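Local coordinates for protein ZmpA Glycopeptidase (Clostridium perfringens, PDB 6XSX) that probably acts as a zinc-dependent glycopeptidase that cleaves glycoproteins, the chain here being its M60 peptidase catalytic module, at residues A[184-189]-A[212-217]; A[207-212]-A[271-276]. All coordinates share one frame; numbering follows the deposited sequence.

Interaction 1 of 2, residues A[184-189]-A[212-217]; sequences DKTLVN and KSDEVI
The carboxylate of D214, on helix 206-224, receives two successive backbone N-H groups from the turn that precedes strand 186-190, a worked example of how one acidic side chain can bind a tight turn. D184 N donates to D214 OD2 over 2.9 Å at 158°, using the syn lone pair of that oxygen. K185 N reaches D214 OD1 at 3.0 Å, also on the syn side but 23° out of the carboxylate plane and less straight. S183 OG, just before D184, is a further partner of OD1, and K150 forms a salt bridge with OD2, so both oxygens are held and the carboxylate has little freedom to rotate.

The tight part is where T186 faces the helix. The T186 and I217 side chains pass in opposite directions, T186 CG2 meeting I217 CG1 at 3.4 Å, closer than usual for two carbons. A chi1 of 85° sets T186 OG1 between the backbone N and the carbonyl carbon, facing S213 CB 3.2 Å away. This hydroxyl is hydrogen-bonded to S183 OG and to a water that bridges only weakly to S213 OG, whose stronger partner is T209 O. V188 CG2 touches S213 OG at 3.8 Å.

The solvent side, at the exposed D184, is looser. D184 OD2 stands 3.6 Å from D214 OD2, an approach of like charges that the K150 ammonium probably eases, while the K185 chain bends away toward D235 and F236. A helix-borne carboxylate thus ties the turn of beta hairpin 179-190, with its helix packed on the mixed sheet of the M60 peptidase domain.

Interaction 2 of 2, residues A[207-212]-A[271-276]; sequences SETANK and LGVDTG. With EDO (1,2-ethanediol), chain H.
Helix 267-272 ends against the side of helix 206-224 in a Schellman motif, with V273 the first residue to leave helical geometry (phi 59°) and the CA atoms of T209 and L271 5.5 Å apart. T209 exploits this ending. Its hydroxyl donates to the carbonyl oxygen of L271, OG1 to O 2.8 Å, with a C=O...donor angle of 134° and the donor tilted slightly from the carbonyl plane. The threonine is doubly engaged, since Y199 OH also bonds to OG1, while its CG2 rests against the same L271 carbonyl, 3.5 Å from O.

V273 supplies the apolar half of the contact. Its CG2, placed beside its own backbone N, comes within 3.4 Å of T209 O and within 3.6 Å of K212 CB, while CG1, anti to that N (chi1 -168°), lies against the carbonyl group of K212. The isopropyl group thus straddles a turn of the neighbouring helix. K212 contributes its aliphatic base; the extended chain then leads away, and NZ pairs with E208 OE2 at 3.5 Å, a salt bridge along the exposed flank of the same helix.

Beyond V273 the chain forms an Asx turn, G276 N donating to D274 OD1, and G276 is the N-cap of the next helix. A 1,2-ethanediol, probably from the crystallisation liquor, takes up D274 O with its O1 at 2.8 Å and is also bonded to S242. L271 packs on helix 192-202, T209 and A210 lean on strand 179-182, and the loop leads directly from helix 267-272 into helix 277-286.

Interactions 1 and 2 use successive turns of helix 206-224 and share K212, their centres lying about 7 Å apart. Interaction 1 sets the helix against strand 186-190, inside the mixed sheet, and the turn before it; interaction 2 holds the loop that follows helix 267-272. The two meet where V216 CG2 lies 3.6 Å from V273 CG1 and S213 OG 3.6 Å from V273 CG2. V216 packs on M280 and M283, and I217 on M283, beside and within an HExxH pattern (H281, E282, H285) consistent with the zinc site of a metallopeptidase, although no metal is bound there. The loop of interaction 2 leads into the N-terminus of this same helix, 277-286.

Interaction 1 of 2, residues A[184-189]-A[212-217]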
loop_
_atom_site.group_PDB
_atom_site.type_symbol
_atom_site.label_atom_id
_atom_site.label_comp_id
_atom_site.label_asym_id
_atom_site.label_seq_id
_atom_site.Cartn_x
_atom_site.Cartn_y
_atom_site.Cartn_z
ATOM N N ASP A 184 14.918 -9.695 -0.779
ATOM C CA ASP A 184 15.901 -8.628 -0.652
ATOM C C ASP A 184 15.402 -7.584 0.345
ATOM O O ASP A 184 16.181 -7.082 1.162
ATOM C CB ASP A 184 16.305 -8.023 -2.001
ATOM C CG ASP A 184 17.065 -8.998 -2.894
ATOM O OD1 ASP A 184 17.710 -9.926 -2.351
ATOM O OD2 ASP A 184 16.997 -8.836 -4.122
ATOM N N LYS A 185 14.093 -7.299 0.294
ATOM C CA LYS A 185 13.575 -6.113 0.960
ATOM C C LYS A 185 12.484 -6.460 1.964
ATOM O O LYS A 185 11.972 -5.563 2.619
ATOM C CB LYS A 185 13.047 -5.087 -0.055
ATOM C CG LYS A 185 14.078 -4.505 -1.024
ATOM C CD LYS A 185 15.227 -3.734 -0.384
ATOM C CE LYS A 185 14.796 -2.443 0.287
ATOM N NZ LYS A 185 15.955 -1.577 0.609
ATOM N N THR A 186 12.097 -7.742 2.071
ATOM C CA THR A 186 10.944 -8.065 2.901
ATOM C C THR A 186 11.149 -9.335 3.718
ATOM O O THR A 186 12.063 -10.135 3.461
ATOM C CB THR A 186 9.643 -8.208 2.095
ATOM O OG1 THR A 186 9.587 -9.546 1.598
ATOM C CG2 THR A 186 9.498 -7.208 0.964
ATOM N N LEU A 187 10.248 -9.487 4.696
ATOM C CA LEU A 187 10.048 -10.706 5.464
ATOM C C LEU A 187 8.562 -11.062 5.431
ATOM O O LEU A 187 7.694 -10.205 5.633
ATOM C CB LEU A 187 10.553 -10.520 6.905
ATOM C CG LEU A 187 10.126 -11.590 7.919
ATOM C CD1 LEU A 187 10.571 -12.983 7.486
ATOM C CD2 LEU A 187 10.652 -11.277 9.318
ATOM N N VAL A 188 8.285 -12.330 5.117
ATOM C CA VAL A 188 6.951 -12.890 5.263
ATOM C C VAL A 188 7.030 -13.992 6.322
ATOM O O VAL A 188 7.734 -14.984 6.141
ATOM C CB VAL A 188 6.409 -13.427 3.920
ATOM C CG1 VAL A 188 5.116 -14.213 4.093
ATOM C CG2 VAL A 188 6.220 -12.319 2.889
ATOM N N ASN A 189 6.281 -13.798 7.415
ATOM C CA ASN A 189 6.297 -14.653 8.591
ATOM C C ASN A 189 4.919 -15.292 8.749
ATOM O O ASN A 189 3.940 -14.577 8.974
ATOM C CB ASN A 189 6.667 -13.828 9.829
ATOM C CG ASN A 189 6.440 -14.550 11.142
ATOM O OD1 ASN A 189 5.394 -14.385 11.776
ATOM N ND2 ASN A 189 7.416 -15.344 11.554
ATOM N N LYS A 212 8.136 -12.006 -5.544
ATOM C CA LYS A 212 6.937 -11.203 -5.693
ATOM C C LYS A 212 6.919 -10.103 -4.633
ATOM O O LYS A 212 6.499 -8.980 -4.917
ATOM C CB LYS A 212 5.692 -12.096 -5.683
ATOM C CG LYS A 212 5.489 -12.892 -6.966
ATOM C CD LYS A 212 4.137 -13.566 -7.045
ATOM C CE LYS A 212 3.852 -14.122 -8.425
ATOM N NZ LYS A 212 2.477 -14.668 -8.507
ATOM N N SER A 213 7.383 -10.438 -3.421
ATOM C CA SER A 213 7.458 -9.467 -2.339
ATOM C C SER A 213 8.333 -8.292 -2.760
ATOM O O SER A 213 7.990 -7.142 -2.515
ATOM C CB SER A 213 7.974 -10.095 -1.064
ATOM O OG SER A 213 7.111 -11.133 -0.612
ATOM N N ASP A 214 9.472 -8.603 -3.397
ATOM C CA ASP A 214 10.422 -7.592 -3.838
ATOM C C ASP A 214 9.782 -6.703 -4.902
ATOM O O ASP A 214 9.978 -5.490 -4.889
ATOM C CB ASP A 214 11.756 -8.209 -4.282
ATOM C CG ASP A 214 12.638 -8.600 -3.109
ATOM O OD1 ASP A 214 12.405 -8.069 -2.003
ATOM O OD2 ASP A 214 13.542 -9.442 -3.297
ATOM N N GLU A 215 9.018 -7.317 -5.810
ATOM C CA GLU A 215 8.339 -6.584 -6.867
ATOM C C GLU A 215 7.349 -5.590 -6.256
ATOM O O GLU A 215 7.162 -4.512 -6.808
ATOM C CB GLU A 215 7.624 -7.532 -7.837
ATOM C CG GLU A 215 8.550 -8.257 -8.806
ATOM C CD GLU A 215 9.351 -7.376 -9.760
ATOM O OE1 GLU A 215 9.019 -6.183 -9.899
ATOM O OE2 GLU A 215 10.310 -7.884 -10.371
ATOM N N VAL A 216 6.699 -5.967 -5.143
ATOM C CA VAL A 216 5.722 -5.084 -4.520
ATOM C C VAL A 216 6.427 -3.837 -3.977
ATOM O O VAL A 216 5.946 -2.724 -4.193
ATOM C CB VAL A 216 4.884 -5.795 -3.438
ATOM C CG1 VAL A 216 4.081 -4.823 -2.590
ATOM C CG2 VAL A 216 3.961 -6.842 -4.041
ATOM N N ILE A 217 7.573 -4.027 -3.297
ATOM C CA ILE A 217 8.302 -2.914 -2.698
ATOM C C ILE A 217 8.853 -1.997 -3.794
ATOM O O ILE A 217 8.789 -0.772 -3.672
ATOM C CB ILE A 217 9.408 -3.400 -1.731
ATOM C CG1 ILE A 217 8.833 -4.182 -0.547
ATOM C CG2 ILE A 217 10.281 -2.232 -1.269
ATOM C CD1 ILE A 217 7.965 -3.351 0.371
HETATM O O HOH W 1 9.541 -12.502 1.308
#

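Interaction 2 of 2, residues A[207-212]-A[271-276]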
loop_
_atom_site.group_PDB
_atom_site.type_symbol
_atom_site.label_atom_id
_atom_site.label_comp_id
_atom_site.label_asym_id
_atom_site.label_seq_id
_atom_site.Cartn_x
_atom_site.Cartn_y
_atom_site.Cartn_z
ATOM N N SER A 207 10.556 -19.444 -3.331
ATOM C CA SER A 207 11.350 -18.528 -4.138
ATOM C C SER A 207 10.451 -17.485 -4.804
ATOM O O SER A 207 10.863 -16.338 -4.996
ATOM C CB SER A 207 12.186 -19.256 -5.155
ATOM O OG SER A 207 11.341 -19.952 -6.059
ATOM N N GLU A 208 9.215 -17.891 -5.124
ATOM C CA GLU A 208 8.242 -17.022 -5.769
ATOM C C GLU A 208 7.643 -16.030 -4.766
ATOM O O GLU A 208 7.355 -14.878 -5.110
ATOM C CB GLU A 208 7.147 -17.862 -6.419
ATOM C CG GLU A 208 6.087 -17.022 -7.101
ATOM C CD GLU A 208 4.992 -17.830 -7.780
ATOM O OE1 GLU A 208 4.536 -18.837 -7.186
ATOM O OE2 GLU A 208 4.599 -17.450 -8.902
ATOM N N THR A 209 7.450 -16.488 -3.526
ATOM C CA THR A 209 6.992 -15.608 -2.463
ATOM C C THR A 209 7.960 -14.439 -2.327
ATOM O O THR A 209 7.538 -13.298 -2.184
ATOM C CB THR A 209 6.876 -16.331 -1.111
ATOM O OG1 THR A 209 5.876 -17.335 -1.271
ATOM C CG2 THR A 209 6.473 -15.391 0.007
ATOM N N ALA A 210 9.260 -14.745 -2.395
ATOM C CA ALA A 210 10.299 -13.759 -2.154
ATOM C C ALA A 210 10.368 -12.787 -3.326
ATOM O O ALA A 210 10.475 -11.571 -3.130
ATOM C CB ALA A 210 11.630 -14.446 -1.947
ATOM N N ASN A 211 10.321 -13.334 -4.544
ATOM C CA ASN A 211 10.498 -12.512 -5.733
ATOM C C ASN A 211 9.339 -11.529 -5.869
ATOM O O ASN A 211 9.535 -10.365 -6.226
ATOM C CB ASN A 211 10.714 -13.364 -6.989
ATOM C CG ASN A 211 12.145 -13.851 -7.121
ATOM O OD1 ASN A 211 13.070 -13.253 -6.576
ATOM N ND2 ASN A 211 12.340 -14.935 -7.852
ATOM N N LYS A 212 8.136 -12.006 -5.544
ATOM C CA LYS A 212 6.937 -11.203 -5.693
ATOM C C LYS A 212 6.919 -10.103 -4.633
ATOM O O LYS A 212 6.499 -8.980 -4.917
ATOM C CB LYS A 212 5.692 -12.096 -5.683
ATOM C CG LYS A 212 5.489 -12.892 -6.966
ATOM C CD LYS A 212 4.137 -13.566 -7.045
ATOM C CE LYS A 212 3.852 -14.122 -8.425
ATOM N NZ LYS A 212 2.477 -14.668 -8.507
ATOM N N LEU A 271 1.618 -15.507 1.499
ATOM C CA LEU A 271 2.555 -16.347 0.769
ATOM C C LEU A 271 2.405 -16.125 -0.733
ATOM O O LEU A 271 3.388 -16.178 -1.473
ATOM C CB LEU A 271 2.324 -17.812 1.152
ATOM C CG LEU A 271 2.778 -18.190 2.566
ATOM C CD1 LEU A 271 2.335 -19.597 2.937
ATOM C CD2 LEU A 271 4.291 -18.060 2.709
ATOM N N GLY A 272 1.168 -15.876 -1.165
ATOM C CA GLY A 272 0.863 -15.558 -2.553
ATOM C C GLY A 272 1.204 -14.116 -2.921
ATOM O O GLY A 272 1.203 -13.769 -4.097
ATOM N N VAL A 273 1.529 -13.287 -1.920
ATOM C CA VAL A 273 1.829 -11.878 -2.141
ATOM C C VAL A 273 0.628 -11.193 -2.802
ATOM O O VAL A 273 0.748 -10.513 -3.823
ATOM C CB VAL A 273 3.145 -11.684 -2.921
ATOM C CG1 VAL A 273 3.597 -10.235 -2.891
ATOM C CG2 VAL A 273 4.255 -12.572 -2.370
ATOM N N ASP A 274 -0.536 -11.365 -2.166
ATOM C CA ASP A 274 -1.780 -10.696 -2.513
ATOM C C ASP A 274 -1.542 -9.191 -2.587
ATOM O O ASP A 274 -0.986 -8.623 -1.654
ATOM C CB ASP A 274 -2.825 -11.023 -1.442
ATOM C CG ASP A 274 -4.221 -10.488 -1.720
ATOM O OD1 ASP A 274 -4.400 -9.251 -1.695
ATOM O OD2 ASP A 274 -5.123 -11.313 -1.936
ATOM N N THR A 275 -1.977 -8.540 -3.677
ATOM C CA THR A 275 -1.894 -7.087 -3.744
ATOM C C THR A 275 -3.284 -6.453 -3.776
ATOM O O THR A 275 -3.448 -5.346 -4.292
ATOM C CB THR A 275 -1.043 -6.587 -4.920
ATOM O OG1 THR A 275 -1.547 -7.145 -6.130
ATOM C CG2 THR A 275 0.428 -6.902 -4.776
ATOM N N GLY A 276 -4.279 -7.169 -3.239
ATOM C CA GLY A 276 -5.624 -6.636 -3.105
ATOM C C GLY A 276 -5.698 -5.601 -1.984
ATOM O O GLY A 276 -4.701 -5.348 -1.295
HETATM C C1 EDO H . 1.594 -7.723 -0.042
HETATM O O1 EDO H . 1.233 -9.108 0.028
HETATM C C2 EDO H . 2.580 -7.201 0.955
HETATM O O2 EDO H . 2.269 -7.451 2.329
#